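LC-Est1C (Uncultured organism, PDB 3WYD) probably hydrolyses carboxylic ester bonds, as the C-terminal esterase domain of a metagenome-derived enzyme with the alpha/beta hydrolase fold. Local coordinates at residues A[124-127]-A[128-132]; A[159-162]-A[163-167]; A[178-182]-A[183-187]. One frame throughout, in Å; residues are numbered along the deposited sequence.

Contact 1 (A[124-127]-A[128-132]); sequences WSIA and MNHPD
His130 brings its ring edge to Ile126 O, its CG anti to the carbonyl carbon (chi1 -64°), and Met128, with the same first torsion and an extended chain beyond it (chi2 174°, chi3 177°), runs back beside Trp124. The ring edge of His130 thus faces the last turn of the helix: ND1 lies 3.3 Å from Ile126 O, a weak hydrogen bond with the oxygen in the ring plane. The same oxygen takes a second weak bond from the backbone N of His130. That backbone N also donates to Ala127 O at 3.1 Å, approaching from above the carbonyl plane, as the winding tightens where His130 leaves helical geometry.

Trp124 and Met128 sit one turn apart. Met128 CE reaches Trp124 CD1 obliquely at 4.4 Å, while its CG lies 3.2 Å from Trp124 O, the acceptor for Met128 N. This is the C-terminal end of helix 118-129, the helix of the beta-alpha-beta unit between strands 110-116 and 136-140. A flexible thioether suits this place, since Met128 meets both the indole and Met176 of helix 171-181; Trp124 is buried, and its NE1 is hydrogen-bonded to Gln157. Pro131, which has no N-H to continue the helix, places its CA 3.2 Å from Ala127 O in a CA-H...O contact. Asn129, more exposed, gives its ND2 to Glu90 of helix 88-103, whose Met94 packs against both Ile126 and His130.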
loop_
_atom_site.group_PDB
_atom_site.type_symbol
_atom_site.label_atom_id
_atom_site.label_comp_id
_atom_site.label_asym_id
_atom_site.label_seq_id
_atom_site.Cartn_x
_atom_site.Cartn_y
_atom_site.Cartn_z
ATOM N N TRP A 124 -4.337 -11.736 1.221
ATOM C CA TRP A 124 -3.457 -12.877 0.963
ATOM C C TRP A 124 -2.348 -13.024 1.993
ATOM O O TRP A 124 -2.070 -14.155 2.419
ATOM C CB TRP A 124 -2.827 -12.765 -0.427
ATOM C CG TRP A 124 -3.612 -13.520 -1.515
ATOM C CD1 TRP A 124 -4.128 -14.778 -1.412
ATOM C CD2 TRP A 124 -3.947 -13.051 -2.833
ATOM N NE1 TRP A 124 -4.744 -15.132 -2.594
ATOM C CE2 TRP A 124 -4.568 -14.124 -3.514
ATOM C CE3 TRP A 124 -3.670 -11.867 -3.535
ATOM C CZ2 TRP A 124 -4.940 -14.038 -4.880
ATOM C CZ3 TRP A 124 -4.084 -11.741 -4.876
ATOM C CH2 TRP A 124 -4.749 -12.834 -5.520
ATOM N N SER A 125 -1.674 -11.933 2.327
ATOM C CA SER A 125 -0.498 -12.101 3.212
ATOM C C SER A 125 -0.889 -12.539 4.611
ATOM O O SER A 125 -0.204 -13.396 5.227
ATOM C CB SER A 125 0.374 -10.856 3.236
ATOM O OG SER A 125 -0.312 -9.764 3.754
ATOM N N ILE A 126 -1.979 -11.997 5.143
ATOM C CA ILE A 126 -2.426 -12.415 6.470
ATOM C C ILE A 126 -2.851 -13.868 6.489
ATOM O O ILE A 126 -2.543 -14.609 7.401
ATOM C CB ILE A 126 -3.490 -11.469 7.014
ATOM C CG1 ILE A 126 -2.877 -10.083 7.189
ATOM C CG2 ILE A 126 -4.198 -12.047 8.278
ATOM C CD1 ILE A 126 -4.018 -9.039 7.507
ATOM N N ALA A 127 -3.614 -14.289 5.483
ATOM C CA ALA A 127 -4.044 -15.664 5.413
ATOM C C ALA A 127 -2.836 -16.610 5.290
ATOM O O ALA A 127 -2.828 -17.689 5.867
ATOM C CB ALA A 127 -5.012 -15.846 4.228
ATOM N N MET A 128 -1.827 -16.222 4.517
ATOM C CA MET A 128 -0.650 -17.123 4.407
ATOM C C MET A 128 0.054 -17.313 5.734
ATOM O O MET A 128 0.601 -18.380 6.013
ATOM C CB MET A 128 0.331 -16.609 3.389
ATOM C CG MET A 128 -0.215 -16.693 1.946
ATOM S SD MET A 128 0.876 -15.919 0.764
ATOM C CE MET A 128 -0.025 -16.286 -0.726
ATOM N N ASN A 129 0.046 -16.273 6.541
ATOM C CA ASN A 129 0.631 -16.386 7.887
ATOM C C ASN A 129 -0.222 -17.072 8.953
ATOM O O ASN A 129 0.264 -17.503 10.021
ATOM C CB ASN A 129 1.061 -15.021 8.360
ATOM C CG ASN A 129 2.345 -14.570 7.677
ATOM O OD1 ASN A 129 3.175 -15.394 7.263
ATOM N ND2 ASN A 129 2.507 -13.269 7.543
ATOM N N HIS A 130 -1.506 -17.155 8.650
ATOM C CA HIS A 130 -2.490 -17.729 9.554
ATOM C C HIS A 130 -3.413 -18.570 8.732
ATOM O O HIS A 130 -4.622 -18.316 8.665
ATOM C CB HIS A 130 -3.290 -16.618 10.260
ATOM C CG HIS A 130 -2.441 -15.774 11.124
ATOM N ND1 HIS A 130 -1.825 -14.637 10.672
ATOM C CD2 HIS A 130 -1.964 -15.996 12.370
ATOM C CE1 HIS A 130 -1.051 -14.148 11.629
ATOM N NE2 HIS A 130 -1.139 -14.946 12.673
ATOM N N PRO A 131 -2.890 -19.680 8.206
ATOM C CA PRO A 131 -3.585 -20.464 7.206
ATOM C C PRO A 131 -4.778 -21.244 7.743
ATOM O O PRO A 131 -5.569 -21.795 6.969
ATOM C CB PRO A 131 -2.484 -21.385 6.677
ATOM C CG PRO A 131 -1.527 -21.503 7.805
ATOM C CD PRO A 131 -1.498 -20.127 8.371
ATOM N N ASP A 132 -4.864 -21.387 9.067
ATOM C CA ASP A 132 -5.865 -22.258 9.658
ATOM C C ASP A 132 -7.113 -21.526 10.145
ATOM O O ASP A 132 -8.039 -22.132 10.662
ATOM C CB ASP A 132 -5.206 -23.047 10.808
ATOM C CG ASP A 132 -3.994 -23.835 10.323
ATOM O OD1 ASP A 132 -4.097 -24.356 9.190
ATOM O OD2 ASP A 132 -2.960 -23.881 11.038
#

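Contact 2 (A[159-162]-A[163-167]); sequences VVHG and DNDKT
Across the turn that follows strand 157-162, the polar contacts centre on Asp165, whose carboxylate lies beside the ring of His161. Asp165 OD2 is 3.3 Å from His161 NE2, approaching obliquely with the carboxylate and ring planes 44° apart. Other partners hold the imidazole: ND1 bonds to Ser173 and NE2 to the backbone oxygen of Val168, so a side chain with a nitrogen on each side suits this buried position. Asp165 holds its CG anti to the backbone N (chi1 -175°), and with chi2 at -27° OD1 meets Thr167 N. There OD1 accepts at 2.8 Å from Thr167 N, met nearly along its C-O axis, in an Asx turn, and also from Val168 N.

Backbone bonding between the segments is slight: Asp165 N donates weakly to Gly162 O at 3.4 Å. Water supplies a second link, accepting from Gly162 N at 2.8 Å and donating to Asp165 OD2 at the same distance.

Asp165 CB lies at the edge of the His161 ring, in its plane, 4.0 Å from NE2. The outer polar groups have partners of their own. Asp163 OD1 accepts from Gly194 N, and Lys166 NZ reaches Asn164 OD1 at 3.1 Å; Thr167 OG1 is hydrogen-bonded to Thr167 OG1 of the second subunit.

Asp165 OD2 also accepts from His197 ND1, and the arrangement with Ser117 is consistent with a Ser-His-Asp catalytic triad, as in other alpha/beta hydrolases, so this loop is probably the acid-bearing loop of the fold.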
loop_
_atom_site.group_PDB
_atom_site.type_symbol
_atom_site.label_atom_id
_atom_site.label_comp_id
_atom_site.label_asym_id
_atom_site.label_seq_id
_atom_site.Cartn_x
_atom_site.Cartn_y
_atom_site.Cartn_z
ATOM N N VAL A 159 -10.973 -14.170 -6.572
ATOM C CA VAL A 159 -10.006 -13.138 -6.888
ATOM C C VAL A 159 -10.639 -12.201 -7.909
ATOM O O VAL A 159 -11.193 -12.664 -8.872
ATOM C CB VAL A 159 -8.734 -13.735 -7.487
ATOM C CG1 VAL A 159 -7.710 -12.627 -7.827
ATOM C CG2 VAL A 159 -8.097 -14.735 -6.484
ATOM N N VAL A 160 -10.555 -10.887 -7.669
ATOM C CA VAL A 160 -11.136 -9.882 -8.598
ATOM C C VAL A 160 -10.065 -8.907 -9.014
ATOM O O VAL A 160 -9.270 -8.456 -8.169
ATOM C CB VAL A 160 -12.257 -9.121 -7.923
ATOM C CG1 VAL A 160 -12.792 -8.021 -8.839
ATOM C CG2 VAL A 160 -13.374 -10.051 -7.497
ATOM N N HIS A 161 -9.929 -8.647 -10.322
ATOM C CA HIS A 161 -8.972 -7.621 -10.743
ATOM C C HIS A 161 -9.436 -7.049 -12.050
ATOM O O HIS A 161 -9.944 -7.786 -12.897
ATOM C CB HIS A 161 -7.550 -8.219 -10.942
ATOM C CG HIS A 161 -6.424 -7.286 -10.605
ATOM N ND1 HIS A 161 -5.543 -7.552 -9.579
ATOM C CD2 HIS A 161 -6.058 -6.087 -11.120
ATOM C CE1 HIS A 161 -4.631 -6.592 -9.520
ATOM N NE2 HIS A 161 -4.957 -5.659 -10.406
ATOM N N GLY A 162 -9.177 -5.764 -12.245
ATOM C CA GLY A 162 -9.520 -5.147 -13.541
ATOM C C GLY A 162 -8.350 -5.210 -14.502
ATOM O O GLY A 162 -7.204 -5.016 -14.107
ATOM N N ASP A 163 -8.588 -5.487 -15.790
ATOM C CA ASP A 163 -7.456 -5.600 -16.732
ATOM C C ASP A 163 -6.874 -4.314 -17.270
ATOM O O ASP A 163 -5.906 -4.341 -18.030
ATOM C CB ASP A 163 -7.762 -6.570 -17.888
ATOM C CG ASP A 163 -8.659 -5.969 -18.935
ATOM O OD1 ASP A 163 -9.086 -4.819 -18.804
ATOM O OD2 ASP A 163 -8.970 -6.707 -19.897
ATOM N N ASN A 164 -7.368 -3.207 -16.731
ATOM C CA ASN A 164 -6.803 -1.900 -17.062
ATOM C C ASN A 164 -6.473 -1.117 -15.804
ATOM O O ASN A 164 -6.547 0.107 -15.778
ATOM C CB ASN A 164 -7.719 -1.123 -17.992
ATOM C CG ASN A 164 -6.973 -0.017 -18.711
ATOM O OD1 ASN A 164 -5.801 -0.164 -19.024
ATOM N ND2 ASN A 164 -7.661 1.050 -19.016
ATOM N N ASP A 165 -6.039 -1.847 -14.782
ATOM C CA ASP A 165 -5.690 -1.239 -13.503
ATOM C C ASP A 165 -4.280 -0.662 -13.630
ATOM O O ASP A 165 -3.329 -1.387 -13.927
ATOM C CB ASP A 165 -5.729 -2.365 -12.469
ATOM C CG ASP A 165 -5.496 -1.880 -11.058
ATOM O OD1 ASP A 165 -4.821 -0.837 -10.887
ATOM O OD2 ASP A 165 -6.001 -2.553 -10.121
ATOM N N LYS A 166 -4.165 0.664 -13.415
ATOM C CA LYS A 166 -2.889 1.335 -13.562
ATOM C C LYS A 166 -2.123 1.438 -12.257
ATOM O O LYS A 166 -0.961 1.881 -12.242
ATOM C CB LYS A 166 -3.106 2.736 -14.139
ATOM C CG LYS A 166 -3.908 2.738 -15.427
ATOM C CD LYS A 166 -3.185 2.015 -16.489
ATOM C CE LYS A 166 -3.791 2.301 -17.871
ATOM N NZ LYS A 166 -3.141 1.435 -18.860
ATOM N N THR A 167 -2.788 1.092 -11.157
ATOM C CA THR A 167 -2.130 1.186 -9.840
ATOM C C THR A 167 -1.469 -0.147 -9.474
ATOM O O THR A 167 -0.250 -0.221 -9.165
ATOM C CB THR A 167 -3.140 1.567 -8.775
ATOM O OG1 THR A 167 -3.626 2.916 -8.980
ATOM C CG2 THR A 167 -2.533 1.527 -7.370
HETATM O O HOH W 1 -8.460 -3.739 -10.519
#

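Contact 3 (A[178-182]-A[183-187]); sequences EAAKK and HGTEI
Thr185 and Ile187 both point back at Ala180, the hydroxyl to its carbonyl oxygen and the alkyl branch to its methyl group. With chi1 at -52°, Thr185 OG1 stands beside its own backbone N, and the two donors converge on Ala180 O, OG1 at 2.7 Å and N at 3.2 Å. His183 N adds a third bond at 3.1 Å from above the carbonyl plane. An alanine in place of Thr185 would probably cost this oxygen its hydroxyl donor and leave a gap beside Ala180 CB.

Ile187 CD1 presses on Ala180 CB at 3.5 Å, a fit that a small methyl allows at this buried point. The Ile187 and Lys181 side chains cross at about a right angle, CG2 of the first touching CG of the second. Bent at chi4, the Lys181 chain brings NZ to a water that accepts from it and donates to Ile187 O, bridging the segments. His183 lays one ring face over Lys182 C, while its CD2 lies 3.4 Å from Ala179 O.

Gly184 has positive phi (74°), a conformation that glycine adopts easily, and its N donates to Lys181 O at 3.3 Å. Together with the bond from Thr185 N to Ala180 O, this makes a Schellman motif, which closes helix 171-181 and sends the chain into strand 187-192.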
loop_
_atom_site.group_PDB
_atom_site.type_symbol
_atom_site.label_atom_id
_atom_site.label_comp_id
_atom_site.label_asym_id
_atom_site.label_seq_id
_atom_site.Cartn_x
_atom_site.Cartn_y
_atom_site.Cartn_z
ATOM N N GLU A 178 -2.627 -18.327 -11.166
ATOM C CA GLU A 178 -1.850 -19.390 -11.846
ATOM C C GLU A 178 -1.198 -20.304 -10.820
ATOM O O GLU A 178 -1.299 -21.557 -10.917
ATOM C CB GLU A 178 -0.812 -18.720 -12.753
ATOM C CG GLU A 178 0.132 -19.601 -13.498
ATOM C CD GLU A 178 0.974 -18.763 -14.442
ATOM O OE1 GLU A 178 1.805 -17.950 -13.951
ATOM O OE2 GLU A 178 0.659 -18.767 -15.646
ATOM N N ALA A 179 -0.573 -19.712 -9.787
ATOM C CA ALA A 179 0.072 -20.519 -8.770
ATOM C C ALA A 179 -0.966 -21.323 -7.977
ATOM O O ALA A 179 -0.755 -22.489 -7.624
ATOM C CB ALA A 179 0.944 -19.629 -7.808
ATOM N N ALA A 180 -2.094 -20.717 -7.663
ATOM C CA ALA A 180 -3.132 -21.420 -6.907
ATOM C C ALA A 180 -3.502 -22.735 -7.595
ATOM O O ALA A 180 -3.763 -23.760 -6.933
ATOM C CB ALA A 180 -4.378 -20.511 -6.777
ATOM N N LYS A 181 -3.709 -22.633 -8.898
ATOM C CA LYS A 181 -4.142 -23.793 -9.679
ATOM C C LYS A 181 -3.115 -24.929 -9.687
ATOM O O LYS A 181 -3.488 -26.121 -9.779
ATOM C CB LYS A 181 -4.495 -23.363 -11.093
ATOM C CG LYS A 181 -5.779 -22.527 -11.132
ATOM C CD LYS A 181 -6.096 -22.100 -12.563
ATOM C CE LYS A 181 -7.527 -21.567 -12.656
ATOM N NZ LYS A 181 -8.519 -22.659 -12.979
ATOM N N LYS A 182 -1.831 -24.572 -9.535
ATOM C CA LYS A 182 -0.768 -25.574 -9.457
ATOM C C LYS A 182 -0.759 -26.356 -8.143
ATOM O O LYS A 182 -0.024 -27.345 -8.014
ATOM C CB LYS A 182 0.598 -24.929 -9.719
ATOM C CG LYS A 182 0.716 -24.286 -11.083
ATOM C CD LYS A 182 2.116 -23.661 -11.233
ATOM C CE LYS A 182 2.237 -23.074 -12.607
ATOM N NZ LYS A 182 3.586 -22.425 -12.758
ATOM N N HIS A 183 -1.648 -25.996 -7.219
ATOM C CA HIS A 183 -1.757 -26.723 -5.968
ATOM C C HIS A 183 -3.184 -27.184 -5.695
ATOM O O HIS A 183 -3.482 -27.610 -4.591
ATOM C CB HIS A 183 -1.298 -25.800 -4.824
ATOM C CG HIS A 183 0.154 -25.529 -4.884
ATOM N ND1 HIS A 183 1.085 -26.514 -4.626
ATOM C CD2 HIS A 183 0.833 -24.474 -5.392
ATOM C CE1 HIS A 183 2.290 -26.047 -4.920
ATOM N NE2 HIS A 183 2.164 -24.800 -5.345
ATOM N N GLY A 184 -4.057 -27.145 -6.709
ATOM C CA GLY A 184 -5.404 -27.701 -6.589
ATOM C C GLY A 184 -6.336 -26.849 -5.758
ATOM O O GLY A 184 -7.385 -27.336 -5.310
ATOM N N THR A 185 -6.088 -25.536 -5.754
ATOM C CA THR A 185 -6.956 -24.632 -4.971
ATOM C C THR A 185 -8.325 -24.551 -5.639
ATOM O O THR A 185 -8.415 -24.430 -6.863
ATOM C CB THR A 185 -6.339 -23.220 -4.971
ATOM O OG1 THR A 185 -4.972 -23.316 -4.554
ATOM C CG2 THR A 185 -7.030 -22.277 -4.045
ATOM N N GLU A 186 -9.376 -24.422 -4.825
ATOM C CA GLU A 186 -10.670 -24.034 -5.369
ATOM C C GLU A 186 -10.677 -22.523 -5.545
ATOM O O GLU A 186 -10.638 -21.781 -4.569
ATOM C CB GLU A 186 -11.809 -24.479 -4.446
ATOM C CG GLU A 186 -13.174 -24.109 -5.047
ATOM C CD GLU A 186 -14.350 -24.318 -4.133
ATOM O OE1 GLU A 186 -14.217 -24.895 -3.024
ATOM O OE2 GLU A 186 -15.425 -23.891 -4.625
ATOM N N ILE A 187 -10.694 -22.062 -6.780
ATOM C CA ILE A 187 -10.452 -20.642 -7.042
ATOM C C ILE A 187 -11.346 -20.206 -8.184
ATOM O O ILE A 187 -11.558 -20.945 -9.176
ATOM C CB ILE A 187 -8.944 -20.334 -7.278
ATOM C CG1 ILE A 187 -8.670 -18.822 -7.384
ATOM C CG2 ILE A 187 -8.414 -21.106 -8.511
ATOM C CD1 ILE A 187 -7.229 -18.466 -7.028
HETATM O O HOH W 2 -10.841 -21.088 -11.788
#

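The three contacts follow in series along the chain, each at an end of a helix or strand of the alpha/beta hydrolase fold. Contact 1 closes helix 118-129, contact 2 leaves the tip of strand 157-162, and contact 3 joins helix 171-181 to strand 187-192, an outermost strand of the sheet within this chain. Centres of contacts 1 and 2 are about 22 Å apart, those of 2 and 3 about 20 Å, and those of 1 and 3 about 16 Å. Val159 bridges them: its CG2 packs on Trp124 CZ2 at 3.6 Å and on Ile187 CD1 at 3.9 Å. Strand 157-162 thus connects the packed core near both helix ends with the probable catalytic loop at its other end.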